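Local coordinates for protein 2-(acetamidomethylene)succinate hydrolase (Mesorhizobium loti, PDB 3KXP) that catalyses the last step of vitamin B6 degradation, hydrolysing (E)-2-(acetamidomethylene)succinate to succinic semialdehyde, acetate, ammonia and carbon dioxide, at residues H141-G144 against A145-S148; I165-T168 against P169-T173; L274-T277 against S278-R281; D293-V296 against N297-S300; E302-L305 against K306-N310. All coordinates share one frame; numbering follows the deposited sequence.

Contact 1 (H141-G144 against A145-S148); sequences HSLG and ARNS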
loop_
_atom_site.group_PDB
_atom_site.type_symbol
_atom_site.label_atom_id
_atom_site.label_comp_id
_atom_site.label_asym_id
_atom_site.label_seq_id
_atom_site.Cartn_x
_atom_site.Cartn_y
_atom_site.Cartn_z
ATOM N N HIS A 141 -14.507 -4.501 7.170
ATOM C CA HIS A 141 -14.876 -3.153 7.565
ATOM C C HIS A 141 -15.148 -3.099 9.052
ATOM O O HIS A 141 -16.023 -3.808 9.547
ATOM C CB HIS A 141 -16.126 -2.687 6.829
ATOM C CG HIS A 141 -16.573 -1.318 7.237
ATOM N ND1 HIS A 141 -17.897 -0.936 7.247
ATOM C CD2 HIS A 141 -15.867 -0.244 7.664
ATOM C CE1 HIS A 141 -17.988 0.314 7.665
ATOM N NE2 HIS A 141 -16.771 0.757 7.926
ATOM N N SER A 142 -14.396 -2.259 9.760
ATOM C CA SER A 142 -14.563 -2.088 11.202
ATOM C C SER A 142 -14.465 -3.432 11.948
ATOM O O SER A 142 -13.380 -4.014 12.017
ATOM C CB SER A 142 -15.907 -1.400 11.469
ATOM O OG SER A 142 -15.872 -0.659 12.677
ATOM N N LEU A 143 -15.577 -3.912 12.518
ATOM C CA LEU A 143 -15.593 -5.209 13.211
ATOM C C LEU A 143 -14.920 -6.244 12.312
ATOM O O LEU A 143 -14.083 -7.025 12.766
ATOM C CB LEU A 143 -17.033 -5.671 13.493
ATOM C CG LEU A 143 -17.239 -7.163 13.838
ATOM C CD1 LEU A 143 -16.540 -7.516 15.134
ATOM C CD2 LEU A 143 -18.713 -7.459 13.975
ATOM N N GLY A 144 -15.306 -6.251 11.037
ATOM C CA GLY A 144 -14.713 -7.181 10.090
ATOM C C GLY A 144 -13.209 -6.971 9.967
ATOM O O GLY A 144 -12.446 -7.938 9.934
ATOM N N ALA A 145 -12.779 -5.709 9.896
ATOM C CA ALA A 145 -11.355 -5.393 9.780
ATOM C C ALA A 145 -10.600 -5.897 11.008
ATOM O O ALA A 145 -9.557 -6.536 10.887
ATOM C CB ALA A 145 -11.152 -3.878 9.619
ATOM N N ARG A 146 -11.125 -5.604 12.189
ATOM C CA ARG A 146 -10.496 -6.059 13.421
ATOM C C ARG A 146 -10.398 -7.591 13.405
ATOM O O ARG A 146 -9.369 -8.161 13.750
ATOM C CB ARG A 146 -11.310 -5.582 14.625
ATOM C CG ARG A 146 -10.801 -6.098 15.954
ATOM C CD ARG A 146 -11.471 -7.412 16.316
ATOM N NE ARG A 146 -11.991 -7.305 17.665
ATOM C CZ ARG A 146 -13.114 -7.864 18.093
ATOM N NH1 ARG A 146 -13.863 -8.593 17.276
ATOM N NH2 ARG A 146 -13.495 -7.662 19.344
ATOM N N ASN A 147 -11.472 -8.248 12.976
ATOM C CA ASN A 147 -11.490 -9.696 12.913
ATOM C C ASN A 147 -10.470 -10.243 11.925
ATOM O O ASN A 147 -9.746 -11.188 12.241
ATOM C CB ASN A 147 -12.889 -10.206 12.542
ATOM C CG ASN A 147 -13.914 -9.926 13.629
ATOM O OD1 ASN A 147 -13.552 -9.675 14.778
ATOM N ND2 ASN A 147 -15.199 -9.981 13.275
ATOM N N SER A 148 -10.404 -9.652 10.733
ATOM C CA SER A 148 -9.469 -10.124 9.720
ATOM C C SER A 148 -8.003 -10.018 10.132
ATOM O O SER A 148 -7.234 -10.953 9.922
ATOM C CB SER A 148 -9.685 -9.381 8.407
ATOM O OG SER A 148 -10.935 -9.717 7.845
#

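Contact 2 (I165-T168 against P169-T173); sequences IDFT and PYIET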
loop_
_atom_site.group_PDB
_atom_site.type_symbol
_atom_site.label_atom_id
_atom_site.label_comp_id
_atom_site.label_asym_id
_atom_site.label_seq_id
_atom_site.Cartn_x
_atom_site.Cartn_y
_atom_site.Cartn_z
ATOM N N ILE A 165 -10.350 -2.001 6.601
ATOM C CA ILE A 165 -11.053 -0.731 6.439
ATOM C C ILE A 165 -11.623 -0.129 7.725
ATOM O O ILE A 165 -12.625 -0.601 8.257
ATOM C CB ILE A 165 -12.225 -0.869 5.433
ATOM C CG1 ILE A 165 -11.702 -1.388 4.086
ATOM C CG2 ILE A 165 -12.923 0.480 5.262
ATOM C CD1 ILE A 165 -12.789 -1.543 3.020
ATOM N N ASP A 166 -10.961 0.918 8.202
ATOM C CA ASP A 166 -11.362 1.691 9.377
ATOM C C ASP A 166 -11.430 1.056 10.763
ATOM O O ASP A 166 -12.463 1.139 11.439
ATOM C CB ASP A 166 -12.692 2.396 9.096
ATOM C CG ASP A 166 -12.666 3.861 9.506
ATOM O OD1 ASP A 166 -11.864 4.619 8.918
ATOM O OD2 ASP A 166 -13.426 4.260 10.416
ATOM N N PHE A 167 -10.336 0.424 11.183
ATOM C CA PHE A 167 -10.252 -0.154 12.514
ATOM C C PHE A 167 -8.825 -0.541 12.817
ATOM O O PHE A 167 -8.316 -1.555 12.342
ATOM C CB PHE A 167 -11.166 -1.369 12.695
ATOM C CG PHE A 167 -11.500 -1.643 14.142
ATOM C CD1 PHE A 167 -10.526 -2.102 15.021
ATOM C CD2 PHE A 167 -12.763 -1.351 14.642
ATOM C CE1 PHE A 167 -10.801 -2.261 16.386
ATOM C CE2 PHE A 167 -13.053 -1.505 16.003
ATOM C CZ PHE A 167 -12.066 -1.960 16.878
ATOM N N THR A 168 -8.194 0.277 13.640
ATOM C CA THR A 168 -6.803 0.093 14.013
ATOM C C THR A 168 -6.696 0.042 15.532
ATOM O O THR A 168 -7.696 0.168 16.240
ATOM C CB THR A 168 -5.983 1.301 13.544
ATOM O OG1 THR A 168 -6.468 2.473 14.217
ATOM C CG2 THR A 168 -6.114 1.499 12.026
ATOM N N PRO A 169 -5.480 -0.150 16.053
ATOM C CA PRO A 169 -5.355 -0.181 17.509
ATOM C C PRO A 169 -5.381 1.285 17.933
ATOM O O PRO A 169 -5.494 2.170 17.080
ATOM C CB PRO A 169 -3.971 -0.799 17.735
ATOM C CG PRO A 169 -3.624 -1.467 16.414
ATOM C CD PRO A 169 -4.210 -0.522 15.407
ATOM N N TYR A 170 -5.289 1.540 19.233
ATOM C CA TYR A 170 -5.251 2.903 19.759
ATOM C C TYR A 170 -6.518 3.753 19.648
ATOM O O TYR A 170 -6.468 4.958 19.890
ATOM C CB TYR A 170 -4.097 3.675 19.118
ATOM C CG TYR A 170 -2.769 2.965 19.167
ATOM C CD1 TYR A 170 -2.167 2.486 18.000
ATOM C CD2 TYR A 170 -2.111 2.761 20.384
ATOM C CE1 TYR A 170 -0.937 1.818 18.046
ATOM C CE2 TYR A 170 -0.882 2.095 20.442
ATOM C CZ TYR A 170 -0.303 1.624 19.273
ATOM O OH TYR A 170 0.896 0.947 19.338
ATOM N N ILE A 171 -7.645 3.158 19.277
ATOM C CA ILE A 171 -8.886 3.923 19.182
ATOM C C ILE A 171 -9.196 4.477 20.576
ATOM O O ILE A 171 -9.122 3.747 21.563
ATOM C CB ILE A 171 -10.040 3.028 18.709
ATOM C CG1 ILE A 171 -9.730 2.511 17.299
ATOM C CG2 ILE A 171 -11.350 3.798 18.744
ATOM C CD1 ILE A 171 -10.769 1.563 16.746
ATOM N N GLU A 172 -9.532 5.761 20.666
ATOM C CA GLU A 172 -9.815 6.355 21.973
ATOM C C GLU A 172 -11.128 5.909 22.601
ATOM O O GLU A 172 -12.109 5.629 21.911
ATOM C CB GLU A 172 -9.766 7.887 21.903
ATOM C CG GLU A 172 -10.464 8.482 20.707
ATOM C CD GLU A 172 -9.541 8.685 19.510
ATOM O OE1 GLU A 172 -10.071 8.721 18.382
ATOM O OE2 GLU A 172 -8.307 8.827 19.689
ATOM N N THR A 173 -11.124 5.846 23.927
ATOM C CA THR A 173 -12.282 5.429 24.705
ATOM C C THR A 173 -13.591 6.114 24.302
ATOM O O THR A 173 -14.629 5.461 24.172
ATOM C CB THR A 173 -12.038 5.682 26.205
ATOM O OG1 THR A 173 -10.882 4.948 26.625
ATOM C CG2 THR A 173 -13.235 5.234 27.031
HETATM O O HOH W 1 -8.112 0.089 19.115
#

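Contact 3 (L274-T277 against S278-R281); sequences LAKT and SRLR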
loop_
_atom_site.group_PDB
_atom_site.type_symbol
_atom_site.label_atom_id
_atom_site.label_comp_id
_atom_site.label_asym_id
_atom_site.label_seq_id
_atom_site.Cartn_x
_atom_site.Cartn_y
_atom_site.Cartn_z
ATOM N N LEU A 274 -4.449 6.557 13.723
ATOM C CA LEU A 274 -3.756 6.019 12.555
ATOM C C LEU A 274 -2.271 6.324 12.629
ATOM O O LEU A 274 -1.445 5.501 12.234
ATOM C CB LEU A 274 -4.312 6.597 11.249
ATOM C CG LEU A 274 -3.535 6.140 9.995
ATOM C CD1 LEU A 274 -3.667 4.624 9.821
ATOM C CD2 LEU A 274 -4.053 6.851 8.754
ATOM N N ALA A 275 -1.929 7.506 13.136
ATOM C CA ALA A 275 -0.526 7.897 13.255
ATOM C C ALA A 275 0.241 6.948 14.182
ATOM O O ALA A 275 1.368 6.555 13.882
ATOM C CB ALA A 275 -0.422 9.332 13.768
ATOM N N LYS A 276 -0.371 6.581 15.304
ATOM C CA LYS A 276 0.264 5.671 16.257
ATOM C C LYS A 276 0.387 4.286 15.638
ATOM O O LYS A 276 1.416 3.623 15.779
ATOM C CB LYS A 276 -0.553 5.589 17.547
ATOM C CG LYS A 276 -0.696 6.916 18.271
ATOM C CD LYS A 276 -1.641 6.801 19.454
ATOM C CE LYS A 276 -1.919 8.169 20.068
ATOM N NZ LYS A 276 -2.888 8.099 21.206
ATOM N N THR A 277 -0.665 3.857 14.945
ATOM C CA THR A 277 -0.665 2.553 14.291
ATOM C C THR A 277 0.502 2.486 13.307
ATOM O O THR A 277 1.291 1.539 13.336
ATOM C CB THR A 277 -1.987 2.302 13.522
ATOM O OG1 THR A 277 -3.097 2.376 14.430
ATOM C CG2 THR A 277 -1.973 0.929 12.868
ATOM N N SER A 278 0.612 3.493 12.441
ATOM C CA SER A 278 1.692 3.539 11.462
ATOM C C SER A 278 3.065 3.553 12.122
ATOM O O SER A 278 4.022 3.038 11.570
ATOM C CB SER A 278 1.545 4.759 10.551
ATOM O OG SER A 278 0.548 4.530 9.571
ATOM N N ARG A 279 3.168 4.144 13.304
ATOM C CA ARG A 279 4.445 4.178 14.006
ATOM C C ARG A 279 4.762 2.773 14.548
ATOM O O ARG A 279 5.924 2.387 14.666
ATOM C CB ARG A 279 4.378 5.190 15.148
ATOM C CG ARG A 279 5.637 5.289 15.973
ATOM C CD ARG A 279 5.464 6.364 17.035
ATOM N NE ARG A 279 4.987 7.608 16.437
ATOM C CZ ARG A 279 3.872 8.233 16.800
ATOM N NH1 ARG A 279 3.109 7.736 17.765
ATOM N NH2 ARG A 279 3.516 9.357 16.190
ATOM N N LEU A 280 3.711 2.021 14.872
ATOM C CA LEU A 280 3.839 0.658 15.383
ATOM C C LEU A 280 4.265 -0.268 14.241
ATOM O O LEU A 280 5.105 -1.159 14.415
ATOM C CB LEU A 280 2.494 0.180 15.947
ATOM C CG LEU A 280 2.449 -1.292 16.364
ATOM C CD1 LEU A 280 3.342 -1.494 17.587
ATOM C CD2 LEU A 280 1.005 -1.700 16.663
ATOM N N ARG A 281 3.659 -0.050 13.076
ATOM C CA ARG A 281 3.951 -0.833 11.879
ATOM C C ARG A 281 4.125 0.117 10.706
ATOM O O ARG A 281 3.236 0.268 9.870
ATOM C CB ARG A 281 2.813 -1.821 11.576
ATOM C CG ARG A 281 2.694 -2.979 12.566
ATOM C CD ARG A 281 3.965 -3.821 12.578
ATOM N NE ARG A 281 4.290 -4.351 11.257
ATOM C CZ ARG A 281 3.754 -5.452 10.737
ATOM N NH1 ARG A 281 4.111 -5.856 9.526
ATOM N NH2 ARG A 281 2.875 -6.157 11.433
#

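Contact 4 (D293-V296 against N297-S300); sequences DHYV and NEVS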
loop_
_atom_site.group_PDB
_atom_site.type_symbol
_atom_site.label_atom_id
_atom_site.label_comp_id
_atom_site.label_asym_id
_atom_site.label_seq_id
_atom_site.Cartn_x
_atom_site.Cartn_y
_atom_site.Cartn_z
ATOM N N ASP A 293 -16.203 9.115 5.859
ATOM C CA ASP A 293 -16.207 9.038 7.315
ATOM C C ASP A 293 -15.920 7.568 7.644
ATOM O O ASP A 293 -15.236 6.888 6.873
ATOM C CB ASP A 293 -17.553 9.500 7.909
ATOM C CG ASP A 293 -18.734 8.649 7.447
ATOM O OD1 ASP A 293 -19.858 8.863 7.958
ATOM O OD2 ASP A 293 -18.543 7.772 6.576
ATOM N N HIS A 294 -16.425 7.070 8.765
ATOM C CA HIS A 294 -16.169 5.688 9.139
ATOM C C HIS A 294 -16.596 4.665 8.083
ATOM O O HIS A 294 -15.950 3.624 7.923
ATOM C CB HIS A 294 -16.864 5.389 10.475
ATOM C CG HIS A 294 -16.818 3.947 10.884
ATOM N ND1 HIS A 294 -15.637 3.250 11.042
ATOM C CD2 HIS A 294 -17.810 3.084 11.211
ATOM C CE1 HIS A 294 -15.904 2.024 11.452
ATOM N NE2 HIS A 294 -17.215 1.896 11.563
ATOM N N TYR A 295 -17.671 4.970 7.356
ATOM C CA TYR A 295 -18.221 4.063 6.345
ATOM C C TYR A 295 -17.588 4.217 4.965
ATOM O O TYR A 295 -18.264 4.486 3.972
ATOM C CB TYR A 295 -19.732 4.277 6.296
ATOM C CG TYR A 295 -20.311 4.217 7.685
ATOM C CD1 TYR A 295 -20.520 2.990 8.321
ATOM C CD2 TYR A 295 -20.517 5.384 8.422
ATOM C CE1 TYR A 295 -20.908 2.928 9.662
ATOM C CE2 TYR A 295 -20.906 5.332 9.767
ATOM C CZ TYR A 295 -21.094 4.101 10.378
ATOM O OH TYR A 295 -21.454 4.042 11.706
ATOM N N VAL A 296 -16.278 4.001 4.916
ATOM C CA VAL A 296 -15.500 4.148 3.696
ATOM C C VAL A 296 -15.996 3.443 2.434
ATOM O O VAL A 296 -16.236 4.094 1.413
ATOM C CB VAL A 296 -14.041 3.723 3.932
ATOM C CG1 VAL A 296 -13.181 4.126 2.730
ATOM C CG2 VAL A 296 -13.531 4.349 5.230
ATOM N N ASN A 297 -16.141 2.124 2.487
ATOM C CA ASN A 297 -16.567 1.392 1.303
ATOM C C ASN A 297 -17.942 1.808 0.762
ATOM O O ASN A 297 -18.164 1.816 -0.455
ATOM C CB ASN A 297 -16.493 -0.129 1.549
ATOM C CG ASN A 297 -17.321 -0.582 2.739
ATOM O OD1 ASN A 297 -18.244 -1.390 2.591
ATOM N ND2 ASN A 297 -16.988 -0.080 3.929
ATOM N N GLU A 298 -18.856 2.186 1.647
ATOM C CA GLU A 298 -20.177 2.595 1.190
ATOM C C GLU A 298 -20.211 4.051 0.712
ATOM O O GLU A 298 -20.887 4.373 -0.268
ATOM C CB GLU A 298 -21.212 2.368 2.304
ATOM C CG GLU A 298 -21.620 0.906 2.467
ATOM C CD GLU A 298 -22.319 0.606 3.789
ATOM O OE1 GLU A 298 -21.632 0.544 4.829
ATOM O OE2 GLU A 298 -23.554 0.423 3.789
ATOM N N VAL A 299 -19.465 4.924 1.386
ATOM C CA VAL A 299 -19.446 6.338 1.038
ATOM C C VAL A 299 -18.512 6.674 -0.130
ATOM O O VAL A 299 -18.776 7.603 -0.882
ATOM C CB VAL A 299 -19.068 7.205 2.279
ATOM C CG1 VAL A 299 -19.106 8.683 1.920
ATOM C CG2 VAL A 299 -20.035 6.921 3.435
ATOM N N SER A 300 -17.431 5.913 -0.292
ATOM C CA SER A 300 -16.473 6.153 -1.376
ATOM C C SER A 300 -16.155 4.854 -2.107
ATOM O O SER A 300 -15.018 4.375 -2.074
ATOM C CB SER A 300 -15.169 6.739 -0.819
ATOM O OG SER A 300 -15.413 7.878 -0.014
#

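Contact 5 (E302-L305 against K306-N310); sequences EITL and KAITN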
loop_
_atom_site.group_PDB
_atom_site.type_symbol
_atom_site.label_atom_id
_atom_site.label_comp_id
_atom_site.label_asym_id
_atom_site.label_seq_id
_atom_site.Cartn_x
_atom_site.Cartn_y
_atom_site.Cartn_z
ATOM N N GLU A 302 -15.721 4.039 -5.364
ATOM C CA GLU A 302 -14.702 4.063 -6.411
ATOM C C GLU A 302 -13.291 4.069 -5.855
ATOM O O GLU A 302 -12.475 3.213 -6.207
ATOM C CB GLU A 302 -14.886 5.275 -7.326
ATOM C CG GLU A 302 -16.211 5.293 -8.069
ATOM C CD GLU A 302 -16.482 3.997 -8.810
ATOM O OE1 GLU A 302 -15.596 3.538 -9.565
ATOM O OE2 GLU A 302 -17.586 3.437 -8.640
ATOM N N ILE A 303 -12.999 5.031 -4.988
ATOM C CA ILE A 303 -11.669 5.123 -4.398
ATOM C C ILE A 303 -11.324 3.856 -3.612
ATOM O O ILE A 303 -10.178 3.407 -3.618
ATOM C CB ILE A 303 -11.564 6.352 -3.484
ATOM C CG1 ILE A 303 -11.911 7.613 -4.283
ATOM C CG2 ILE A 303 -10.154 6.465 -2.914
ATOM C CD1 ILE A 303 -11.986 8.871 -3.426
ATOM N N THR A 304 -12.327 3.273 -2.958
ATOM C CA THR A 304 -12.142 2.051 -2.181
ATOM C C THR A 304 -11.714 0.934 -3.128
ATOM O O THR A 304 -10.769 0.184 -2.855
ATOM C CB THR A 304 -13.458 1.624 -1.473
ATOM O OG1 THR A 304 -13.841 2.624 -0.518
ATOM C CG2 THR A 304 -13.274 0.299 -0.756
ATOM N N LEU A 305 -12.421 0.826 -4.244
ATOM C CA LEU A 305 -12.124 -0.197 -5.236
ATOM C C LEU A 305 -10.702 -0.043 -5.768
ATOM O O LEU A 305 -9.931 -1.001 -5.770
ATOM C CB LEU A 305 -13.116 -0.113 -6.394
ATOM C CG LEU A 305 -12.851 -1.067 -7.558
ATOM C CD1 LEU A 305 -12.892 -2.511 -7.064
ATOM C CD2 LEU A 305 -13.881 -0.824 -8.651
ATOM N N LYS A 306 -10.361 1.163 -6.215
ATOM C CA LYS A 306 -9.029 1.434 -6.752
ATOM C C LYS A 306 -7.916 1.131 -5.735
ATOM O O LYS A 306 -6.837 0.664 -6.093
ATOM C CB LYS A 306 -8.933 2.892 -7.200
ATOM C CG LYS A 306 -8.640 3.075 -8.678
ATOM C CD LYS A 306 -7.348 2.375 -9.092
ATOM C CE LYS A 306 -7.013 2.629 -10.557
ATOM N NZ LYS A 306 -5.739 1.964 -10.968
ATOM N N ALA A 307 -8.188 1.408 -4.467
ATOM C CA ALA A 307 -7.217 1.165 -3.414
ATOM C C ALA A 307 -7.000 -0.328 -3.258
ATOM O O ALA A 307 -5.885 -0.772 -2.996
ATOM C CB ALA A 307 -7.706 1.756 -2.114
ATOM N N ILE A 308 -8.065 -1.106 -3.413
ATOM C CA ILE A 308 -7.954 -2.556 -3.288
ATOM C C ILE A 308 -7.217 -3.156 -4.489
ATOM O O ILE A 308 -6.358 -4.026 -4.331
ATOM C CB ILE A 308 -9.338 -3.216 -3.157
ATOM C CG1 ILE A 308 -9.969 -2.818 -1.821
ATOM C CG2 ILE A 308 -9.203 -4.726 -3.256
ATOM C CD1 ILE A 308 -11.388 -3.298 -1.640
ATOM N N THR A 309 -7.540 -2.684 -5.686
ATOM C CA THR A 309 -6.886 -3.199 -6.881
ATOM C C THR A 309 -5.425 -2.762 -6.918
ATOM O O THR A 309 -4.583 -3.491 -7.420
ATOM C CB THR A 309 -7.611 -2.753 -8.178
ATOM O OG1 THR A 309 -7.690 -1.323 -8.228
ATOM C CG2 THR A 309 -9.026 -3.329 -8.220
ATOM N N ASN A 310 -5.107 -1.590 -6.379
ATOM C CA ASN A 310 -3.707 -1.158 -6.368
ATOM C C ASN A 310 -2.923 -2.086 -5.443
ATOM O O ASN A 310 -1.782 -2.454 -5.723
ATOM C CB ASN A 310 -3.562 0.280 -5.858
ATOM C CG ASN A 310 -3.953 1.318 -6.896
ATOM O OD1 ASN A 310 -3.812 1.096 -8.103
ATOM N ND2 ASN A 310 -4.426 2.471 -6.427
#

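Contact 1 (H141-G144 against A145-S148)
Leu143 and Asn147 meet one turn apart on the first turns of helix 143-154. The CD1 methyl of Leu143 lies 3.4 Å from ND2 of Asn147 and also touches the guanidinium of Arg146, at NH1. Leu143 reaches them because its CG stands anti to the backbone N (chi1 163°), which swings the isobutyl group forward along the helix. On the second segment the two polar ends are tied to each other: Arg146 NH1 donates to Asn147 OD1 at 2.7 Å, the amide oxygen lying nearly in the guanidinium plane and the donor in the carbonyl plane, so the two flat groups fix each other's rotation. Asn147 ND2 is held in turn by Gln102 OE1, and Tyr120 of helix 117-131 packs against Leu143, Arg146 and Asn147.

Beneath these side chains the helix starts with Arg146 N bonding to Ser142 O at 2.8 Å, almost straight at 170°. Asn147 N follows on Leu143 O. Gly144 O takes two donors from one residue, Ser148 N at 2.8 Å and Ser148 OG at 3.1 Å, the hydroxyl coming from above the carbonyl plane. Further out, Ser142 N is anchored to Ile165 O, and the imidazole of His141 gives its NE2 to the backbone O of His294.

Ser142 has a positive phi (55°), a strained conformation, between strand 136-141 and the helix. With Gly140 and Gly144 it fits the GxSxG nucleophile elbow of alpha/beta hydrolases, the inferred nucleophile sitting at the turn where strand passes into helix.

Contact 2 (I165-T168 against P169-T173)
Ile171 lays its CD1 methyl over the face of the Phe167 ring, four residues back along the chain. The methyl stands 3.7 Å from the ring centroid and only 10° off the normal, a CH-pi contact centred on the ring. Two torsions deliver it: CG1 of Ile171 is anti to the carbonyl carbon (chi1 -63°), and the chain then runs extended to CD1. On its way the isoleucine passes close to the backbone of Thr168, with CG1 3.3 Å from Thr168 O.

That same carbonyl is tied to Ile171 through water 1, which donates to Thr168 O at 2.9 Å and accepts from Ile171 N at 3.1 Å, bridging the turn between them. This is the loop that leaves strand 159-165 of the alpha/beta hydrolase sheet, and it begins with Asp166, the inferred acid of the catalytic triad, whose OD2 bonds to His294 ND1. Phe167 also packs on Ser142, so the ring under the Ile171 methyl lies beside the inferred nucleophile. Replacing Phe167 with an alanine would probably leave the Ile171 methyl without its aromatic surface and open a gap beside Ser142.

Thr168 and Pro169 make the other half of the turn. The threonine hydroxyl lies between the backbone N and the carbonyl carbon (chi1 62°), and from there OG1 donates to Pro169 O at 3.0 Å, in the carbonyl plane and on a lone pair. Tyr251 of helix 248-253 and Thr277 of helix 271-280 pack against both residues, and the OH of Tyr251 bonds to Phe167 O.

Contact 3 (L274-T277 against S278-R281)
Leu274 O and Ser278 N form a nearly straight hydrogen bond, 2.9 Å at 170°, which opens a run of i to i+4 bonds along the last two turns of helix 271-280. This is the crossover helix between strands 258-263 and 286-289, a beta-alpha-beta unit of the alpha/beta hydrolase fold. Arg279 N bonds to Ala275 O and Leu280 N to Lys276 O, both more bent. At the end Thr277 O serves two donors: Arg281 N at 2.9 Å, and Leu280 N, a weak bond of 122°. Arg281 is the first residue to leave helical geometry.

The side-chain grips lie mostly outside this pair of turns. Thr277 OG1 reaches back to Ala273 O. Arg281 folds away from the helix, bonding through NH2 to the carbonyls of Tyr251 and Val254 and forming a salt bridge through NH1 with Asp283, so it ties the helix end to its surroundings.

Packing divides the helix into two faces. Leu274 is buried against both flanking strands, touching Val286, Val288 and Ile260, while Thr277 presses on Ile260 and on the 165-173 loop. On the outer, exposed face are Ala275, Lys276 and Arg279. Lys276 runs extended, its NZ 6.9 Å from Arg279 NH1, a like-charge pair kept apart. Arg279 instead turns at chi3 (-51°) after an extended start, and folds back over the preceding turn. Its guanidinium presents one face to Ala275 O, and NH1 comes to 3.8 Å from Lys276 CA.

Contact 4 (D293-V296 against N297-S300)
Val299 CG2 wedges into the turn made by residues 293-296, where the packing is close: it lies 3.1 Å from Tyr295 O, 3.6 Å from Asp293 OD2 and 3.9 Å from Tyr295 CB. Val299 N bonds to that same Tyr295 O at 2.9 Å, and Ser300 N to Val296 O at 2.8 Å, closing the short helix 296-299. Val296 faces inward to Val289 and Thr304.

Asp293 shapes the turn. With chi1 at 61° its carboxylate bends forward over the chain, and OD2 accepts from Tyr295 N at 3.0 Å, the donor standing above the carboxylate plane; this is an Asx turn. OD1 is held by Asn206 ND2. An alanine in place of Asp293 would probably leave Tyr295 N without its acceptor and let the backbone around His294 shift.

The contact is looser at the Tyr295 ring and Glu298, which meet distantly, CD1 to OE1 at 4.4 Å, though the glutamate is buried and the tyrosine only partly exposed. Each relies on other partners: Tyr204 edge-to-face with the tyrosine, Arg215 in a salt bridge with the glutamate. His294, inside the turn, sets CD2 over one face of the Tyr295 ring; it is the inferred histidine of an alpha/beta hydrolase catalytic triad.

Contact 5 (E302-L305 against K306-N310)
Against the CG2 methyl of Thr309, one turn on, rests CD1 of Leu305, 4.1 Å away. The leucine CG stands anti to the backbone N (chi1 176°), which carries CD1 toward the threonine. Thr309 in turn has chi1 57°, which places OG1 between the backbone N and the carbonyl carbon and leaves CG2 anti to that carbon, close enough to touch Leu305. A second pair repeats the spacing on the neighbouring face: Thr304 and Ile308 run alongside each other in the same direction, with CG2 and CD1 4.2 Å apart. Ile308 CG1 comes closer to the backbone, 3.3 Å from Thr304 O. These are light apolar contacts that follow the helix's own repeat.

The backbone beneath is regular. Lys306 N bonds to Glu302 O at 2.9 Å and 174°, and Thr309 N to Leu305 O at the same length. Ala307 N to Ile303 O and Ile308 N to Thr304 O are more bent. The polar ends find partners beyond the two segments: Glu302 OE2 forms a salt bridge with Arg90, and Thr304 OG1 bonds to Ser300 O just before the helix.

Helix 301-313 is thus held on several sides. Ile303 and Ala307 lie on strand 286-289, at the edge of the main sheet within this chain; Leu305 and Ile308 pack on Leu87 of helix 85-89; and Thr304 meets helix 296-299. Toward its C-terminal end Asn310 ND2 bonds to Asp283 of the second subunit, whose Thr255 also packs against Lys306.

In the fold
Along the chain the five contacts follow one another in numerical order, around one mixed sheet. Contacts 1, 2 and 4 carry the inferred triad, Ser142, Asp166 and His294, with centres 10 to 15 Å apart, and all three touch, which brings the triad together. Two of them follow the ends of the adjacent parallel strands 136-141 and 159-165, and contact 4 follows strand 286-289. Contact 3, on helix 271-280, leans on contact 2 through Thr277. Contact 5 comes right after contact 4, on the next helix, 301-313, its centre 12 Å away. Contacts 3 and 5 stay about 13 Å apart at their nearest atoms, packed on the sheet outside the catalytic centre.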